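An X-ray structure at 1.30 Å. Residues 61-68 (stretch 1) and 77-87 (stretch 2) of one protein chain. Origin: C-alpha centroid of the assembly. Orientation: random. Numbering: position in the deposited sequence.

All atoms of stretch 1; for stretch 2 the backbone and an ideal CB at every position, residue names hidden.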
# COMPACT_ATOMS: atom_id res chain seq x y z
N LEU A 61 -2.35 6.12 2.25
CA LEU A 61 -1.08 5.92 2.95
C LEU A 61 -0.07 5.19 2.08
O LEU A 61 1.12 5.55 2.05
CB LEU A 61 -1.32 5.14 4.24
CG LEU A 61 -1.38 5.93 5.53
CD1 LEU A 61 -1.59 4.98 6.66
CD2 LEU A 61 -0.11 6.71 5.74
N LYS A 62 -0.51 4.14 1.38
CA LYS A 62 0.40 3.42 0.50
C LYS A 62 1.01 4.36 -0.53
O LYS A 62 2.20 4.28 -0.82
CB LYS A 62 -0.33 2.31 -0.22
CG LYS A 62 -0.68 1.12 0.61
CD LYS A 62 -1.17 0.02 -0.32
CE LYS A 62 -1.82 -1.07 0.45
NZ LYS A 62 -2.11 -2.21 -0.46
N VAL A 63 0.19 5.25 -1.10
CA VAL A 63 0.70 6.17 -2.11
C VAL A 63 1.77 7.08 -1.53
O VAL A 63 2.80 7.32 -2.16
CB VAL A 63 -0.45 6.95 -2.77
CG1 VAL A 63 0.09 8.05 -3.68
CG2 VAL A 63 -1.33 6.01 -3.56
N GLU A 64 1.57 7.56 -0.30
CA GLU A 64 2.59 8.40 0.31
C GLU A 64 3.90 7.63 0.48
O GLU A 64 4.98 8.17 0.22
CB GLU A 64 2.10 8.96 1.64
CG GLU A 64 0.99 10.00 1.48
CD GLU A 64 1.32 11.04 0.42
OE1 GLU A 64 2.44 11.60 0.48
OE2 GLU A 64 0.48 11.28 -0.47
N ILE A 65 3.82 6.38 0.91
CA ILE A 65 5.02 5.57 1.08
C ILE A 65 5.68 5.30 -0.26
O ILE A 65 6.91 5.41 -0.41
CB ILE A 65 4.69 4.25 1.81
CG1 ILE A 65 4.28 4.52 3.26
CG2 ILE A 65 5.86 3.28 1.76
CD1 ILE A 65 3.59 3.33 3.92
N ILE A 66 4.88 4.93 -1.26
CA ILE A 66 5.40 4.60 -2.58
C ILE A 66 6.10 5.80 -3.21
O ILE A 66 7.19 5.67 -3.77
CB ILE A 66 4.26 4.06 -3.47
CG1 ILE A 66 3.84 2.67 -2.99
CG2 ILE A 66 4.66 4.04 -4.93
CD1 ILE A 66 2.48 2.23 -3.54
N ARG A 67 5.49 6.98 -3.11
CA ARG A 67 6.11 8.17 -3.69
C ARG A 67 7.41 8.50 -2.97
O ARG A 67 8.39 8.91 -3.60
CB ARG A 67 5.13 9.34 -3.69
CG ARG A 67 4.09 9.22 -4.81
CD ARG A 67 3.11 10.38 -4.84
NE ARG A 67 3.65 11.57 -5.48
CZ ARG A 67 4.03 11.66 -6.76
NH1 ARG A 67 4.52 12.80 -7.23
NH2 ARG A 67 3.93 10.61 -7.57
N LYS A 68 7.44 8.35 -1.64
CA LYS A 68 8.68 8.58 -0.90
C LYS A 68 9.76 7.60 -1.34
O LYS A 68 10.90 8.00 -1.62
CB LYS A 68 8.39 8.42 0.59
CG LYS A 68 9.59 8.62 1.50
CD LYS A 68 10.03 10.08 1.51
CE LYS A 68 10.86 10.39 2.74
NZ LYS A 68 11.26 11.83 2.81
N UNK A 77 11.15 -0.32 -8.87
CA UNK A 77 9.97 0.06 -9.66
C UNK A 77 8.80 0.34 -8.71
O UNK A 77 7.83 -0.40 -8.62
CB UNK A 77 9.60 -1.04 -10.66
N UNK A 78 8.93 1.46 -8.00
CA UNK A 78 7.97 1.85 -6.97
C UNK A 78 6.63 2.27 -7.59
O UNK A 78 5.56 1.80 -7.16
CB UNK A 78 8.54 2.99 -6.12
N UNK A 79 6.67 3.12 -8.62
CA UNK A 79 5.41 3.56 -9.22
C UNK A 79 4.70 2.43 -9.96
O UNK A 79 3.48 2.50 -10.13
CB UNK A 79 5.66 4.72 -10.18
N UNK A 80 5.42 1.40 -10.40
CA UNK A 80 4.77 0.30 -11.09
C UNK A 80 4.33 -0.84 -10.19
O UNK A 80 3.26 -1.41 -10.39
CB UNK A 80 5.71 -0.25 -12.16
N UNK A 81 5.15 -1.17 -9.18
CA UNK A 81 4.95 -2.38 -8.40
C UNK A 81 5.08 -2.15 -6.90
O UNK A 81 5.06 -3.12 -6.13
CB UNK A 81 5.95 -3.45 -8.84
N UNK A 82 5.16 -0.89 -6.45
CA UNK A 82 5.42 -0.62 -5.05
C UNK A 82 4.37 -1.16 -4.10
O UNK A 82 4.69 -1.52 -2.97
CB UNK A 82 5.55 0.89 -4.84
N UNK A 83 3.11 -1.20 -4.53
CA UNK A 83 2.09 -1.67 -3.59
C UNK A 83 2.35 -3.10 -3.16
O UNK A 83 2.06 -3.46 -2.01
CB UNK A 83 0.70 -1.56 -4.21
N UNK A 84 2.90 -3.93 -4.04
CA UNK A 84 3.20 -5.32 -3.67
C UNK A 84 4.23 -5.39 -2.56
O UNK A 84 4.17 -6.30 -1.72
CB UNK A 84 3.70 -6.10 -4.89
N UNK A 85 5.14 -4.43 -2.50
CA UNK A 85 6.13 -4.42 -1.44
C UNK A 85 5.53 -4.05 -0.09
O UNK A 85 6.22 -4.20 0.93
CB UNK A 85 7.26 -3.45 -1.79
N UNK A 86 4.29 -3.59 -0.05
CA UNK A 86 3.63 -3.21 1.19
C UNK A 86 2.63 -4.27 1.67
O UNK A 86 1.97 -4.07 2.70
CB UNK A 86 2.92 -1.87 1.00
N UNK A 87 2.50 -5.39 0.96
CA UNK A 87 1.67 -6.49 1.42
C UNK A 87 2.22 -7.07 2.72
O UNK A 87 3.39 -6.89 3.06
CB UNK A 87 1.58 -7.58 0.35

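Position 77 lies beyond the reach of stretch 1, and its backbone (phi -87°, psi 71°) immediately precedes a helical turn. A short polar side chain able to cap free amides would suit it: Asp, Asn, Ser or Thr. It is Asp77, whose OD1 accepts a weak capping bond from the backbone N of position 80 at 3.0 Å.

At 78 the CA-to-CB bond points toward stretch 1, the ideal CB standing 3.8 Å from Ile66 O. Ile66 offers a greasy flank, so an apolar residue, aliphatic or aromatic, is expected. The residue is Trp78; its ring meets Ile66 CG1 at the edge, and its CB lies 4.2 Å from Ile66 CG2.

Position 79 points sideways, its ideal CB 5.4 Å from Ile66 CG2, with the Arg67 side chain beyond. A long, flexible chain could reach both; Met, or perhaps Gln or Glu, would suit. Met79 does so, all its chi angles in m: SD packs 3.9 Å from Ile66 CG2, and CE reaches 3.8 Å from Arg67 NH2, at the edge of the guanidinium.

Positions 80 and 81 turn away from stretch 1, which therefore sets little limit on them. They are Gly80 and Trp81, and the Trp81 indole stays well clear of the other stretch.

At 82 the CA is 5.8 Å from the CA of Ile66. An ideal CB at 82 would sit 3.1 Å from Ile66 CG1 and only 2.5 Å from Trp78 O, a clash that leaves glycine the natural choice. Gly82 lets Ile66 CD1 approach its C atom to 3.9 Å.

Position 83 points sideways, its ideal CB 4.2 Å from Ile66 CD1 and 4.6 Å from Lys62 CD. Something small, Ala or perhaps Ser, fits. Ala83 places its methyl against Ile66, while water 1 lies 2.7 Å from Ala83 O; the same water accepts from Lys62 NZ at 2.6 Å.

Position 84 points away, and many polar residues would serve. Arg84 curls back to make a salt bridge from NE to a carboxylate oxygen of 87, although its NH2 comes within 4.6 Å of the like-charged Lys62 NZ. Position 85 is out of reach and is Ala85.

At 86 CA-to-CB points toward a groove lined by Lys62, Ile65 and Ile66, suited to a branched aliphatic or Met. Leu86 fills it: CD1 lies 3.9 Å from Lys62 CG and 4.1 Å from Ile66 CG1, CD2 3.9 Å from Ile65 CG2.

Position 87 points away, yet the Lys62 ammonium nearby favours an acid. Asp87 completes the salt bridge, Arg84 NE to Asp87 OD1 at 3.0 Å, and water 1 lies 2.7 Å from Asp87 OD2, linking it indirectly to Lys62.

Stretch 2 77-87: DWMGWGARALD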
# COMPACT_ATOMS: atom_id res chain seq x y z
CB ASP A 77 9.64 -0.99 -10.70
CG ASP A 77 8.64 -0.48 -11.73
OD1 ASP A 77 8.10 0.64 -11.55
OD2 ASP A 77 8.39 -1.21 -12.72
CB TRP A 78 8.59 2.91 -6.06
CG TRP A 78 9.49 2.22 -5.11
CD1 TRP A 78 10.85 2.10 -5.17
CD2 TRP A 78 9.06 1.44 -4.00
NE1 TRP A 78 11.30 1.30 -4.14
CE2 TRP A 78 10.22 0.88 -3.40
CE3 TRP A 78 7.82 1.17 -3.43
CZ2 TRP A 78 10.15 0.06 -2.28
CZ3 TRP A 78 7.75 0.36 -2.32
CH2 TRP A 78 8.90 -0.19 -1.76
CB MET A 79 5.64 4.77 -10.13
CG MET A 79 6.11 6.01 -9.38
SD MET A 79 5.02 6.48 -8.01
CE MET A 79 3.56 7.01 -8.88
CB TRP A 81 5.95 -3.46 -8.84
CG TRP A 81 5.76 -3.92 -10.24
CD1 TRP A 81 6.47 -3.54 -11.34
CD2 TRP A 81 4.78 -4.86 -10.70
NE1 TRP A 81 6.00 -4.19 -12.46
CE2 TRP A 81 4.96 -5.00 -12.09
CE3 TRP A 81 3.77 -5.59 -10.07
CZ2 TRP A 81 4.16 -5.85 -12.86
CZ3 TRP A 81 2.98 -6.43 -10.83
CH2 TRP A 81 3.19 -6.56 -12.21
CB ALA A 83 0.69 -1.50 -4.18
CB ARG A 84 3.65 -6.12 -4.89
CG ARG A 84 2.61 -6.25 -6.01
CD ARG A 84 1.44 -7.18 -5.68
NE ARG A 84 0.63 -6.69 -4.56
CZ ARG A 84 -0.26 -5.71 -4.64
NH1 ARG A 84 -0.49 -5.10 -5.80
NH2 ARG A 84 -0.92 -5.33 -3.56
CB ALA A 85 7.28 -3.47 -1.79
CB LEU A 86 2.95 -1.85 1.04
CG LEU A 86 3.90 -0.72 0.64
CD1 LEU A 86 3.16 0.59 0.51
CD2 LEU A 86 5.04 -0.58 1.64
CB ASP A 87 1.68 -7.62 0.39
CG ASP A 87 0.99 -7.27 -0.92
OD1 ASP A 87 1.29 -7.93 -1.94
OD2 ASP A 87 0.14 -6.35 -0.93
O HOH W 1 -0.03 -3.77 -0.30
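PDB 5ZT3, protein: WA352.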